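Local structure of cytochrome C-552 (Thiobacillus ferrooxidans, 1H1O) at residues Ile95-Ala100 with Gln139-Ile144; Gln115-Met120 with Asn162-Asn167; Gly124-Gly129 with Ala177-Ser182; Gln147-His152 with Ala171-Val176. The protein carries electrons in the periplasm as a high-potential cytochrome c of the c4 type, using two haem groups held in two cytochrome c domains. All coordinates share one frame; numbering follows the deposited sequence.

Contact 1. Residues Ile95-Ala100 with Gln139-Ile144. With HEM (protoporphyrin IX containing Fe), chain D.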
# COMPACT_ATOMS: atom_id res chain seq x y z
N ILE A 95 -9.32 11.26 9.27
CA ILE A 95 -8.35 12.35 9.37
C ILE A 95 -8.31 13.04 8.02
O ILE A 95 -8.10 12.40 7.00
CB ILE A 95 -6.93 11.81 9.68
CG1 ILE A 95 -6.98 10.86 10.88
CG2 ILE A 95 -6.01 12.96 9.99
CD1 ILE A 95 -5.66 10.13 11.17
N LYS A 96 -8.52 14.36 8.03
CA LYS A 96 -8.53 15.14 6.80
C LYS A 96 -7.13 15.41 6.27
O LYS A 96 -6.25 15.88 7.01
CB LYS A 96 -9.21 16.49 7.04
CG LYS A 96 -10.59 16.43 7.67
CD LYS A 96 -11.20 17.84 7.71
CE LYS A 96 -12.38 17.93 8.68
NZ LYS A 96 -11.96 17.79 10.11
N HIS A 97 -6.91 15.11 5.00
CA HIS A 97 -5.62 15.37 4.36
C HIS A 97 -5.84 16.28 3.15
O HIS A 97 -6.65 15.99 2.28
CB HIS A 97 -4.96 14.05 3.92
CG HIS A 97 -4.52 13.20 5.07
ND1 HIS A 97 -3.55 13.59 5.97
CD2 HIS A 97 -4.95 11.99 5.50
CE1 HIS A 97 -3.41 12.67 6.90
NE2 HIS A 97 -4.24 11.68 6.64
N ALA A 98 -5.12 17.40 3.13
CA ALA A 98 -5.24 18.36 2.03
C ALA A 98 -4.81 17.75 0.71
O ALA A 98 -3.94 16.87 0.68
CB ALA A 98 -4.39 19.59 2.33
N GLY A 99 -5.43 18.21 -0.38
CA GLY A 99 -5.08 17.73 -1.70
C GLY A 99 -5.93 16.63 -2.32
O GLY A 99 -5.60 16.18 -3.41
N ALA A 100 -7.00 16.20 -1.65
CA ALA A 100 -7.86 15.14 -2.19
C ALA A 100 -8.23 15.37 -3.66
O ALA A 100 -8.07 14.48 -4.50
CB ALA A 100 -9.13 14.99 -1.33
N GLN A 139 -6.10 3.10 2.11
CA GLN A 139 -4.78 2.91 2.67
C GLN A 139 -4.40 4.16 3.45
O GLN A 139 -4.92 5.25 3.20
CB GLN A 139 -3.76 2.65 1.56
CG GLN A 139 -2.39 2.22 2.06
CD GLN A 139 -2.48 1.15 3.14
OE1 GLN A 139 -2.69 1.46 4.32
NE2 GLN A 139 -2.35 -0.10 2.73
N ARG A 140 -3.50 4.00 4.42
CA ARG A 140 -3.06 5.13 5.25
C ARG A 140 -2.30 6.14 4.41
O ARG A 140 -1.55 5.79 3.50
CB ARG A 140 -2.19 4.64 6.40
CG ARG A 140 -2.82 3.51 7.21
CD ARG A 140 -2.38 3.53 8.66
NE ARG A 140 -2.56 4.87 9.23
CZ ARG A 140 -2.33 5.18 10.50
NH1 ARG A 140 -1.92 4.24 11.35
NH2 ARG A 140 -2.52 6.42 10.92
N TYR A 141 -2.50 7.40 4.75
CA TYR A 141 -1.89 8.53 4.07
C TYR A 141 -0.36 8.48 4.06
O TYR A 141 0.29 8.53 3.00
CB TYR A 141 -2.39 9.79 4.75
CG TYR A 141 -1.78 11.07 4.29
CD1 TYR A 141 -2.10 11.61 3.05
CD2 TYR A 141 -0.90 11.76 5.11
CE1 TYR A 141 -1.56 12.83 2.64
CE2 TYR A 141 -0.36 12.97 4.72
CZ TYR A 141 -0.69 13.50 3.49
OH TYR A 141 -0.13 14.69 3.11
N GLY A 142 0.22 8.39 5.26
CA GLY A 142 1.66 8.35 5.37
C GLY A 142 2.18 7.12 4.66
O GLY A 142 3.21 7.18 4.00
N TYR A 143 1.48 6.00 4.78
CA TYR A 143 1.96 4.79 4.15
C TYR A 143 2.09 4.94 2.65
O TYR A 143 3.08 4.51 2.06
CB TYR A 143 1.04 3.61 4.44
CG TYR A 143 1.57 2.35 3.81
CD1 TYR A 143 2.66 1.67 4.37
CD2 TYR A 143 1.01 1.86 2.63
CE1 TYR A 143 3.18 0.52 3.75
CE2 TYR A 143 1.52 0.72 2.01
CZ TYR A 143 2.60 0.06 2.57
OH TYR A 143 3.07 -1.06 1.95
N ILE A 144 1.09 5.56 2.02
CA ILE A 144 1.12 5.76 0.58
C ILE A 144 2.32 6.63 0.20
O ILE A 144 3.13 6.28 -0.66
CB ILE A 144 -0.18 6.42 0.11
CG1 ILE A 144 -1.33 5.43 0.30
CG2 ILE A 144 -0.05 6.87 -1.35
CD1 ILE A 144 -2.66 5.98 -0.04
CHA HEM D . 3.69 -4.17 5.68
CHB HEM D . 1.82 -8.54 6.39
CHC HEM D . 3.23 -8.36 10.99
CHD HEM D . 4.98 -3.99 10.33
C1A HEM D . 3.05 -5.39 5.45
C2A HEM D . 2.52 -5.84 4.18
C3A HEM D . 1.98 -7.08 4.38
C4A HEM D . 2.20 -7.37 5.78
CMA HEM D . 1.31 -8.01 3.41
CAA HEM D . 2.57 -5.05 2.89
CBA HEM D . 1.29 -4.24 2.63
CGA HEM D . 1.30 -3.46 1.45
O1A HEM D . 0.31 -2.65 1.32
O2A HEM D . 2.19 -3.52 0.57
C1B HEM D . 2.05 -8.86 7.71
C2B HEM D . 1.67 -10.13 8.29
C3B HEM D . 2.09 -10.10 9.58
C4B HEM D . 2.69 -8.79 9.79
CMB HEM D . 0.97 -11.23 7.51
CAB HEM D . 2.00 -11.16 10.64
CBB HEM D . 2.76 -12.48 10.31
C1C HEM D . 3.82 -7.15 11.23
C2C HEM D . 4.38 -6.74 12.49
C3C HEM D . 4.88 -5.50 12.28
C4C HEM D . 4.62 -5.17 10.92
CMC HEM D . 4.36 -7.60 13.72
CAC HEM D . 5.62 -4.56 13.25
CBC HEM D . 6.89 -5.19 13.89
C1D HEM D . 4.78 -3.64 9.00
C2D HEM D . 5.23 -2.39 8.43
C3D HEM D . 4.89 -2.46 7.13
C4D HEM D . 4.21 -3.73 6.92
CMD HEM D . 5.95 -1.31 9.20
CAD HEM D . 5.16 -1.49 6.03
CBD HEM D . 6.72 -1.73 5.68
CGD HEM D . 7.15 -1.34 4.41
O1D HEM D . 7.03 -0.15 4.07
O2D HEM D . 7.70 -2.16 3.62
NA HEM D . 2.85 -6.33 6.41
NB HEM D . 2.67 -8.05 8.63
NC HEM D . 3.97 -6.16 10.27
ND HEM D . 4.16 -4.44 8.08
FE HEM D . 3.39 -6.22 8.37
O HOH W 1 -1.66 16.57 2.24
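The imidazole of His-97 lies flat on the phenol ring of Tyr-141 in an offset stack, with centroids 3.6 Å apart and planes only 9° from parallel. The offset puts ND1 of His-97 over the centre of the tyrosine ring, while CG of Tyr-141 sits over the centre of the imidazole. The closest pair is CE1 of His-97 with CD2 of Tyr-141, at 3.2 Å. Tyr-141 has its CG anti to the backbone N (chi1 174°), which lays the ring against the loop.

Two CH-pi contacts reinforce the stack: CB of Tyr-141 is 3.6 Å from the centroid of the His-97 ring, and CB of His-97 is over the Tyr-141 face. Two flat aromatic faces give a large stacking area from just two residues. The loop runs up to Gly-99, the N-cap of helix 100-109, and connects the two cytochrome c domains of this dihaem c4 protein; the stack pins it to the first turn of helix 141-153. From helix 170-182, Ala-178 touches His-97 and Ala-177 touches Tyr-141. The His-97 side chain is about 4 Å from a bound zinc ion.

Across the contact the polar link runs through water, which donates to O of Ala-98 (2.8 Å) and lies 2.6 Å from OH of Tyr-141. Within its own segment, OE1 of Gln-139 accepts from N of Arg-140 at 2.7 Å. OH of Tyr-143 lies 3.0 Å from propionate O2A of haem D.

Contact 2. Residues Gln115-Met120 with Asn162-Asn167. With HEM (protoporphyrin IX containing Fe), chain C.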
# COMPACT_ATOMS: atom_id res chain seq x y z
N GLN A 115 4.39 13.51 -17.40
CA GLN A 115 4.54 12.09 -17.67
C GLN A 115 4.21 11.23 -16.46
O GLN A 115 4.88 10.24 -16.17
CB GLN A 115 5.94 11.81 -18.19
CG GLN A 115 6.15 12.38 -19.60
CD GLN A 115 7.57 12.28 -20.07
OE1 GLN A 115 8.20 11.23 -20.00
NE2 GLN A 115 8.10 13.39 -20.57
N ILE A 116 3.14 11.61 -15.76
CA ILE A 116 2.66 10.87 -14.62
C ILE A 116 1.47 10.06 -15.12
O ILE A 116 0.46 10.63 -15.52
CB ILE A 116 2.20 11.80 -13.50
CG1 ILE A 116 3.39 12.63 -13.02
CG2 ILE A 116 1.61 11.00 -12.34
CD1 ILE A 116 3.07 13.58 -11.88
N PRO A 117 1.58 8.73 -15.10
CA PRO A 117 0.52 7.82 -15.56
C PRO A 117 -0.74 7.94 -14.74
O PRO A 117 -0.70 8.24 -13.54
CB PRO A 117 1.14 6.43 -15.40
CG PRO A 117 2.62 6.68 -15.31
CD PRO A 117 2.72 7.97 -14.55
N ALA A 118 -1.87 7.67 -15.40
CA ALA A 118 -3.16 7.69 -14.72
C ALA A 118 -3.16 6.41 -13.88
O ALA A 118 -3.25 5.31 -14.42
CB ALA A 118 -4.29 7.67 -15.74
N CYS A 119 -3.06 6.58 -12.57
CA CYS A 119 -3.01 5.47 -11.61
C CYS A 119 -4.09 4.43 -11.77
O CYS A 119 -3.84 3.23 -11.63
CB CYS A 119 -3.10 6.00 -10.19
SG CYS A 119 -2.24 7.56 -9.95
N MET A 120 -5.30 4.90 -12.05
CA MET A 120 -6.46 4.02 -12.17
C MET A 120 -6.34 2.92 -13.19
O MET A 120 -6.99 1.88 -13.06
CB MET A 120 -7.71 4.86 -12.44
CG MET A 120 -7.68 5.68 -13.73
SD MET A 120 -7.98 4.63 -15.16
CE MET A 120 -9.72 4.18 -14.83
N ASN A 162 8.60 1.68 -9.95
CA ASN A 162 9.81 2.50 -9.99
C ASN A 162 9.69 3.42 -11.20
O ASN A 162 10.03 4.61 -11.14
CB ASN A 162 11.06 1.63 -10.08
CG ASN A 162 11.38 0.94 -8.77
OD1 ASN A 162 11.16 1.51 -7.70
ND2 ASN A 162 11.91 -0.27 -8.85
N GLN A 163 9.17 2.89 -12.30
CA GLN A 163 9.00 3.70 -13.49
C GLN A 163 7.88 4.71 -13.28
O GLN A 163 8.05 5.88 -13.57
CB GLN A 163 8.71 2.82 -14.70
CG GLN A 163 9.95 2.19 -15.30
CD GLN A 163 10.90 3.23 -15.84
OE1 GLN A 163 12.07 3.28 -15.46
NE2 GLN A 163 10.40 4.08 -16.75
N ILE A 164 6.75 4.25 -12.75
CA ILE A 164 5.61 5.12 -12.50
C ILE A 164 5.92 6.28 -11.54
O ILE A 164 5.44 7.39 -11.73
CB ILE A 164 4.40 4.33 -11.94
CG1 ILE A 164 3.52 3.80 -13.08
CG2 ILE A 164 3.55 5.21 -11.06
CD1 ILE A 164 4.19 2.82 -14.01
N ALA A 165 6.73 6.03 -10.51
CA ALA A 165 7.01 7.07 -9.53
C ALA A 165 8.14 8.03 -9.92
O ALA A 165 8.35 9.04 -9.26
CB ALA A 165 7.31 6.43 -8.19
N LYS A 166 8.84 7.70 -10.99
CA LYS A 166 9.96 8.51 -11.46
C LYS A 166 9.74 10.02 -11.44
O LYS A 166 10.59 10.77 -10.98
CB LYS A 166 10.34 8.08 -12.88
CG LYS A 166 11.42 8.93 -13.53
CD LYS A 166 11.48 8.70 -15.04
CE LYS A 166 11.76 7.23 -15.38
NZ LYS A 166 11.81 6.97 -16.86
N ASN A 167 8.59 10.46 -11.94
CA ASN A 167 8.31 11.89 -12.00
C ASN A 167 7.38 12.45 -10.94
O ASN A 167 7.11 13.64 -10.94
CB ASN A 167 7.73 12.22 -13.37
CG ASN A 167 8.60 11.75 -14.48
OD1 ASN A 167 8.13 11.16 -15.45
ND2 ASN A 167 9.89 11.99 -14.36
CHA HEM C . 1.81 -0.46 -5.87
CHB HEM C . 0.78 4.21 -6.15
CHC HEM C . 0.32 3.74 -10.92
CHD HEM C . 1.29 -0.90 -10.61
C1A HEM C . 1.57 0.87 -5.51
C2A HEM C . 1.65 1.39 -4.16
C3A HEM C . 1.35 2.71 -4.22
C4A HEM C . 1.10 2.98 -5.64
CMA HEM C . 1.29 3.73 -3.13
CAA HEM C . 2.00 0.58 -2.96
CBA HEM C . 0.82 -0.14 -2.35
CGA HEM C . 1.09 -0.75 -1.13
O1A HEM C . 0.07 -1.21 -0.53
O2A HEM C . 2.22 -0.87 -0.65
C1B HEM C . 0.57 4.47 -7.49
C2B HEM C . 0.28 5.79 -7.99
C3B HEM C . 0.19 5.65 -9.34
C4B HEM C . 0.37 4.27 -9.64
CMB HEM C . 0.17 7.02 -7.11
CAB HEM C . -0.05 6.68 -10.39
CBB HEM C . 0.94 7.89 -10.32
C1C HEM C . 0.52 2.45 -11.26
C2C HEM C . 0.47 1.93 -12.60
C3C HEM C . 0.77 0.61 -12.48
C4C HEM C . 0.97 0.34 -11.11
CMC HEM C . 0.16 2.78 -13.82
CAC HEM C . 0.91 -0.48 -13.57
CBC HEM C . 1.88 -0.08 -14.72
C1D HEM C . 1.51 -1.21 -9.28
C2D HEM C . 1.87 -2.54 -8.81
C3D HEM C . 2.03 -2.41 -7.49
C4D HEM C . 1.75 -1.00 -7.15
CMD HEM C . 2.03 -3.74 -9.69
CAD HEM C . 2.42 -3.45 -6.48
CBD HEM C . 4.00 -3.69 -6.53
CGD HEM C . 4.41 -4.88 -5.90
O1D HEM C . 4.14 -6.02 -6.43
O2D HEM C . 5.05 -4.84 -4.82
NA HEM C . 1.24 1.83 -6.39
NB HEM C . 0.63 3.54 -8.51
NC HEM C . 0.82 1.45 -10.35
ND HEM C . 1.44 -0.29 -8.25
FE HEM C . 1.01 1.63 -8.39
O HOH W 2 6.50 9.33 -13.44
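Pro-117 and Ile-164 meet at the rim of the second haem pocket of this class I cytochrome c fold, in the approach to Cys-119, the predicted covalent attachment point. CB of Pro-117 leaves its backbone toward the helix, and the pyrrolidine ring lies slantwise across the isoleucine, its CG 3.8 Å from CG1 of Ile-164. A rigid, apolar proline suits a loop that must hold its course beside a porphyrin. The isoleucine serves two neighbours at once: CG2, anti to the backbone N, comes within 3.6 Å of haem atom CHC, while CG1 touches both CG of Pro-117 and the haem methyl CMC, which lie roughly at right angles seen from it. The two branches at CB let one residue touch both the loop and the porphyrin.

Ile-116 is turned differently. Its CG2 faces the haem vinyl-derived carbon CBB at 3.8 Å, whereas CD1 approaches the backbone O of Asn-167. Gln-115 and Ile-116 form a G1 beta bulge with Val-111.

CB of Asn-167 leaves its backbone toward the loop, and OD1 comes within 3.6 Å of CB of Gln-115. Since OD1 and the carbonyl O of Gln-115 are both acceptors, no direct bond joins them, and the polar link runs through a bridging water instead. This water takes a hydrogen from N of Asn-167 at 2.8 Å, donates to O of Ile-164 at 2.8 Å, and gives a weak bond to O of Gln-115.

Contact 3. Residues Gly124-Gly129 with Ala177-Ser182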
# COMPACT_ATOMS: atom_id res chain seq x y z
N GLY A 124 -7.29 0.47 -10.62
CA GLY A 124 -8.72 0.50 -10.77
C GLY A 124 -9.34 1.86 -10.69
O GLY A 124 -8.75 2.81 -10.16
N SER A 125 -10.56 1.95 -11.20
CA SER A 125 -11.34 3.17 -11.24
C SER A 125 -11.30 4.02 -9.98
O SER A 125 -11.36 5.25 -10.06
CB SER A 125 -12.80 2.82 -11.54
OG SER A 125 -13.65 3.81 -10.99
N ASP A 126 -11.22 3.39 -8.82
CA ASP A 126 -11.18 4.13 -7.56
C ASP A 126 -10.21 3.53 -6.55
O ASP A 126 -10.51 3.44 -5.36
CB ASP A 126 -12.59 4.21 -6.96
CG ASP A 126 -12.68 5.20 -5.79
OD1 ASP A 126 -12.12 4.91 -4.70
OD2 ASP A 126 -13.31 6.27 -5.96
N GLY A 127 -9.05 3.10 -7.03
CA GLY A 127 -8.05 2.54 -6.14
C GLY A 127 -8.39 1.21 -5.50
O GLY A 127 -7.78 0.85 -4.49
N GLN A 128 -9.32 0.46 -6.07
CA GLN A 128 -9.67 -0.83 -5.48
C GLN A 128 -8.62 -1.90 -5.81
O GLN A 128 -8.53 -2.94 -5.14
CB GLN A 128 -11.05 -1.29 -5.94
CG GLN A 128 -11.14 -1.67 -7.40
CD GLN A 128 -11.64 -0.55 -8.30
OE1 GLN A 128 -12.34 -0.80 -9.28
NE2 GLN A 128 -11.27 0.69 -7.98
N GLY A 129 -7.83 -1.64 -6.85
CA GLY A 129 -6.81 -2.58 -7.25
C GLY A 129 -7.41 -3.86 -7.77
O GLY A 129 -8.61 -3.95 -8.01
N ALA A 177 -2.01 10.60 -2.09
CA ALA A 177 -2.18 9.95 -0.80
C ALA A 177 -3.45 10.46 -0.10
O ALA A 177 -4.26 9.67 0.39
CB ALA A 177 -0.96 10.19 0.11
N ALA A 178 -3.61 11.78 -0.06
CA ALA A 178 -4.78 12.37 0.57
C ALA A 178 -6.00 11.73 -0.07
O ALA A 178 -6.85 11.15 0.61
CB ALA A 178 -4.79 13.88 0.36
N TYR A 179 -6.08 11.81 -1.39
CA TYR A 179 -7.22 11.24 -2.09
C TYR A 179 -7.45 9.76 -1.75
O TYR A 179 -8.52 9.38 -1.26
CB TYR A 179 -7.05 11.41 -3.61
CG TYR A 179 -8.10 10.68 -4.42
CD1 TYR A 179 -7.77 9.60 -5.23
CD2 TYR A 179 -9.44 11.05 -4.33
CE1 TYR A 179 -8.74 8.89 -5.93
CE2 TYR A 179 -10.43 10.34 -5.03
CZ TYR A 179 -10.07 9.27 -5.82
OH TYR A 179 -11.04 8.56 -6.49
N LEU A 180 -6.47 8.91 -2.01
CA LEU A 180 -6.59 7.49 -1.76
C LEU A 180 -6.97 7.11 -0.33
O LEU A 180 -7.81 6.22 -0.12
CB LEU A 180 -5.28 6.78 -2.15
CG LEU A 180 -5.11 6.14 -3.54
CD1 LEU A 180 -6.26 6.50 -4.48
CD2 LEU A 180 -3.78 6.59 -4.12
N SER A 181 -6.37 7.77 0.65
CA SER A 181 -6.65 7.45 2.04
C SER A 181 -8.03 7.93 2.48
O SER A 181 -8.50 7.57 3.56
CB SER A 181 -5.58 8.06 2.95
OG SER A 181 -5.64 9.47 2.94
N SER A 182 -8.67 8.73 1.65
CA SER A 182 -9.98 9.24 2.00
C SER A 182 -11.08 8.33 1.49
O SER A 182 -12.23 8.50 1.84
CB SER A 182 -10.19 10.65 1.43
OG SER A 182 -10.30 10.60 0.02
O HOH W 3 -13.59 8.85 -5.91
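The phenol ring of Tyr-179 and the carboxylate of Asp-126 approach obliquely, their planes 52° apart, and a water lies at the ring's edge in its plane. That water donates to OD2 of Asp-126 at 2.6 Å and is also 2.6 Å from OH of Tyr-179, so it links the two groups. The direct separation, OD2 of Asp-126 to OH of Tyr-179, is longer at 3.3 Å. Tyrosine suits this place because its ring can lie in the protein while the hydroxyl reaches the polar margin. A chi1 of 173° swings the ring of Tyr-179 away from its own backbone nitrogen and past Lys-104.

Nearby, Gly-127 turns the loop with positive phi (68°), a conformation that favours glycine, and it has no side chain to crowd CD1 of Leu-180. Farther along the helix, O of Tyr-179 accepts twice from Ser-182: from its N at 3.0 Å and from its OG, which is tilted from the carbonyl plane. The hydroxyl of Ser-182 thus folds back on a carbonyl three residues earlier.

The contact joins the C-terminal helix of the second cytochrome c domain to the loop that follows its haem-binding CXXCH motif, whose histidine, His-123, is the predicted axial ligand.

Contact 4. Residues Gln147-His152 with Ala171-Val176. With ZN (zinc ion), chain H; HEM (protoporphyrin IX containing Fe), chain C.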
# COMPACT_ATOMS: atom_id res chain seq x y z
N GLN A 147 5.52 4.77 0.51
CA GLN A 147 5.79 3.83 -0.55
C GLN A 147 6.14 4.57 -1.85
O GLN A 147 7.01 4.14 -2.58
CB GLN A 147 4.60 2.89 -0.72
CG GLN A 147 4.29 2.14 0.57
CD GLN A 147 5.52 1.46 1.12
OE1 GLN A 147 5.80 1.53 2.33
NE2 GLN A 147 6.26 0.80 0.25
N LEU A 148 5.48 5.69 -2.12
CA LEU A 148 5.79 6.42 -3.33
C LEU A 148 7.24 6.92 -3.21
O LEU A 148 7.97 6.98 -4.19
CB LEU A 148 4.81 7.58 -3.51
CG LEU A 148 3.44 7.07 -3.95
CD1 LEU A 148 2.46 8.23 -4.07
CD2 LEU A 148 3.59 6.32 -5.29
N THR A 149 7.64 7.26 -2.00
CA THR A 149 9.00 7.72 -1.77
C THR A 149 9.98 6.58 -2.06
O THR A 149 11.00 6.76 -2.72
CB THR A 149 9.16 8.19 -0.32
OG1 THR A 149 8.21 9.22 -0.07
CG2 THR A 149 10.57 8.73 -0.07
N TYR A 150 9.65 5.39 -1.56
CA TYR A 150 10.49 4.20 -1.75
C TYR A 150 10.57 3.83 -3.24
O TYR A 150 11.61 3.38 -3.72
CB TYR A 150 9.91 3.01 -0.98
CG TYR A 150 10.12 3.03 0.53
CD1 TYR A 150 9.18 2.42 1.36
CD2 TYR A 150 11.26 3.57 1.12
CE1 TYR A 150 9.37 2.35 2.73
CE2 TYR A 150 11.47 3.51 2.50
CZ TYR A 150 10.51 2.89 3.30
OH TYR A 150 10.64 2.79 4.68
N PHE A 151 9.47 3.98 -3.95
CA PHE A 151 9.42 3.68 -5.38
C PHE A 151 10.21 4.72 -6.16
O PHE A 151 10.93 4.40 -7.10
CB PHE A 151 7.97 3.67 -5.88
CG PHE A 151 7.20 2.45 -5.48
CD1 PHE A 151 7.71 1.18 -5.72
CD2 PHE A 151 5.93 2.57 -4.94
CE1 PHE A 151 6.96 0.04 -5.43
CE2 PHE A 151 5.17 1.42 -4.66
CZ PHE A 151 5.69 0.17 -4.91
N HIS A 152 10.03 5.98 -5.77
CA HIS A 152 10.71 7.09 -6.41
C HIS A 152 12.20 6.96 -6.11
O HIS A 152 13.04 7.22 -6.95
CB HIS A 152 10.18 8.40 -5.86
CG HIS A 152 10.73 9.60 -6.54
ND1 HIS A 152 10.36 9.98 -7.82
CD2 HIS A 152 11.66 10.50 -6.14
CE1 HIS A 152 11.04 11.06 -8.17
NE2 HIS A 152 11.83 11.39 -7.17
N ALA A 171 4.98 16.78 -3.42
CA ALA A 171 3.70 17.46 -3.36
C ALA A 171 2.57 16.60 -3.94
O ALA A 171 1.50 16.49 -3.33
CB ALA A 171 3.78 18.78 -4.09
N GLN A 172 2.79 16.00 -5.11
CA GLN A 172 1.78 15.16 -5.74
C GLN A 172 1.58 13.87 -4.95
O GLN A 172 0.45 13.36 -4.85
CB GLN A 172 2.19 14.84 -7.18
CG GLN A 172 2.27 16.07 -8.08
CD GLN A 172 3.03 15.81 -9.38
OE1 GLN A 172 3.95 15.00 -9.42
NE2 GLN A 172 2.66 16.53 -10.44
N MET A 173 2.66 13.33 -4.39
CA MET A 173 2.54 12.12 -3.58
C MET A 173 1.53 12.37 -2.48
O MET A 173 0.70 11.51 -2.18
CB MET A 173 3.87 11.76 -2.91
CG MET A 173 4.92 11.19 -3.84
SD MET A 173 6.39 10.80 -2.89
CE MET A 173 7.51 10.37 -4.23
N LYS A 174 1.60 13.56 -1.89
CA LYS A 174 0.68 13.95 -0.82
C LYS A 174 -0.77 14.02 -1.33
O LYS A 174 -1.70 13.60 -0.65
CB LYS A 174 1.11 15.29 -0.24
CG LYS A 174 2.45 15.27 0.48
CD LYS A 174 2.79 16.65 1.02
CE LYS A 174 4.03 16.63 1.90
NZ LYS A 174 4.35 18.00 2.41
N ASP A 175 -0.94 14.56 -2.53
CA ASP A 175 -2.28 14.66 -3.09
C ASP A 175 -2.86 13.30 -3.37
O ASP A 175 -3.94 12.99 -2.90
CB ASP A 175 -2.24 15.52 -4.34
CG ASP A 175 -1.88 16.92 -4.00
OD1 ASP A 175 -1.87 17.16 -2.78
OD2 ASP A 175 -1.62 17.76 -4.89
N VAL A 176 -2.13 12.48 -4.11
CA VAL A 176 -2.65 11.16 -4.39
C VAL A 176 -2.89 10.42 -3.07
O VAL A 176 -3.88 9.72 -2.93
CB VAL A 176 -1.69 10.37 -5.28
CG1 VAL A 176 -2.30 9.03 -5.65
CG2 VAL A 176 -1.41 11.17 -6.54
ZN ZN H . 13.69 12.74 -7.17
CHA HEM C . 1.81 -0.46 -5.87
CHB HEM C . 0.78 4.21 -6.15
CHC HEM C . 0.32 3.74 -10.92
CHD HEM C . 1.29 -0.90 -10.61
C1A HEM C . 1.57 0.87 -5.51
C2A HEM C . 1.65 1.39 -4.16
C3A HEM C . 1.35 2.71 -4.22
C4A HEM C . 1.10 2.98 -5.64
CMA HEM C . 1.29 3.73 -3.13
CAA HEM C . 2.00 0.58 -2.96
CBA HEM C . 0.82 -0.14 -2.35
CGA HEM C . 1.09 -0.75 -1.13
O1A HEM C . 0.07 -1.21 -0.53
O2A HEM C . 2.22 -0.87 -0.65
C1B HEM C . 0.57 4.47 -7.49
C2B HEM C . 0.28 5.79 -7.99
C3B HEM C . 0.19 5.65 -9.34
C4B HEM C . 0.37 4.27 -9.64
CMB HEM C . 0.17 7.02 -7.11
CAB HEM C . -0.05 6.68 -10.39
CBB HEM C . 0.94 7.89 -10.32
C1C HEM C . 0.52 2.45 -11.26
C2C HEM C . 0.47 1.93 -12.60
C3C HEM C . 0.77 0.61 -12.48
C4C HEM C . 0.97 0.34 -11.11
CMC HEM C . 0.16 2.78 -13.82
CAC HEM C . 0.91 -0.48 -13.57
CBC HEM C . 1.88 -0.08 -14.72
C1D HEM C . 1.51 -1.21 -9.28
C2D HEM C . 1.87 -2.54 -8.81
C3D HEM C . 2.03 -2.41 -7.49
C4D HEM C . 1.75 -1.00 -7.15
CMD HEM C . 2.03 -3.74 -9.69
CAD HEM C . 2.42 -3.45 -6.48
CBD HEM C . 4.00 -3.69 -6.53
CGD HEM C . 4.41 -4.88 -5.90
O1D HEM C . 4.14 -6.02 -6.43
O2D HEM C . 5.05 -4.84 -4.82
NA HEM C . 1.24 1.83 -6.39
NB HEM C . 0.63 3.54 -8.51
NC HEM C . 0.82 1.45 -10.35
ND HEM C . 1.44 -0.29 -8.25
FE HEM C . 1.01 1.63 -8.39
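Met-173 packs against Leu-148 where two helices of the second cytochrome c domain, 141-153 and the C-terminal 170-182, run past each other. Their segments 147-152 and 171-176 make 139° between their directions, with a closest axis approach of 10.5 Å. This is the close side of the contact. The two side chains slide past each other in opposite directions, and CB of Leu-148 is 3.6 Å from both CG and SD of Met-173. An unbranched, extended methionine (chi2 -179°, chi3 -173°) can reach past CB of Leu-148 to its backbone O, which CE meets at 3.4 Å. CD1 of Leu-148 stays with CG of Met-173, while CD2 meets haem atom CHB at 3.6 Å. Val-176 adds CG1 at 3.5 Å from the haem methyl CMB, so the interface continues into the wall of the haem pocket.

The partly exposed Thr-149 and His-152 share far less area with the other helix. Thr-149 crosses the methionine at about a right angle, with OG1 3.7 Å from SD, but its hydroxyl is bonded to O of Ile-145 in its own helix. His-152 does touch, CB to CE of Met-173 at 3.7 Å, and its imidazole is held at both nitrogens: ND1 bonds to O of Ala-165, and NE2 binds a zinc ion at 2.3 Å.

In the fold
Following the chain from the N terminus, the linker after helix 73-85 enters contact 1, which closes a loop back from helix 141-153. Residues 115-120 and 124-129 then open contacts 2 and 3 before that loop is complete, so contact 1 crosses both; contacts 2 and 3 also cross each other. Contact 4 opens after contact 1 has closed, crosses contact 2, and falls wholly within the span of contact 3. Helix 141-153 serves contacts 1 and 4, and helix 170-182 serves contacts 3 and 4. Together they tie the loop before helix 100-109, the loops on either side of helix 120-123 and the last three helices together, with contacts 2 and 4 meeting the same haem.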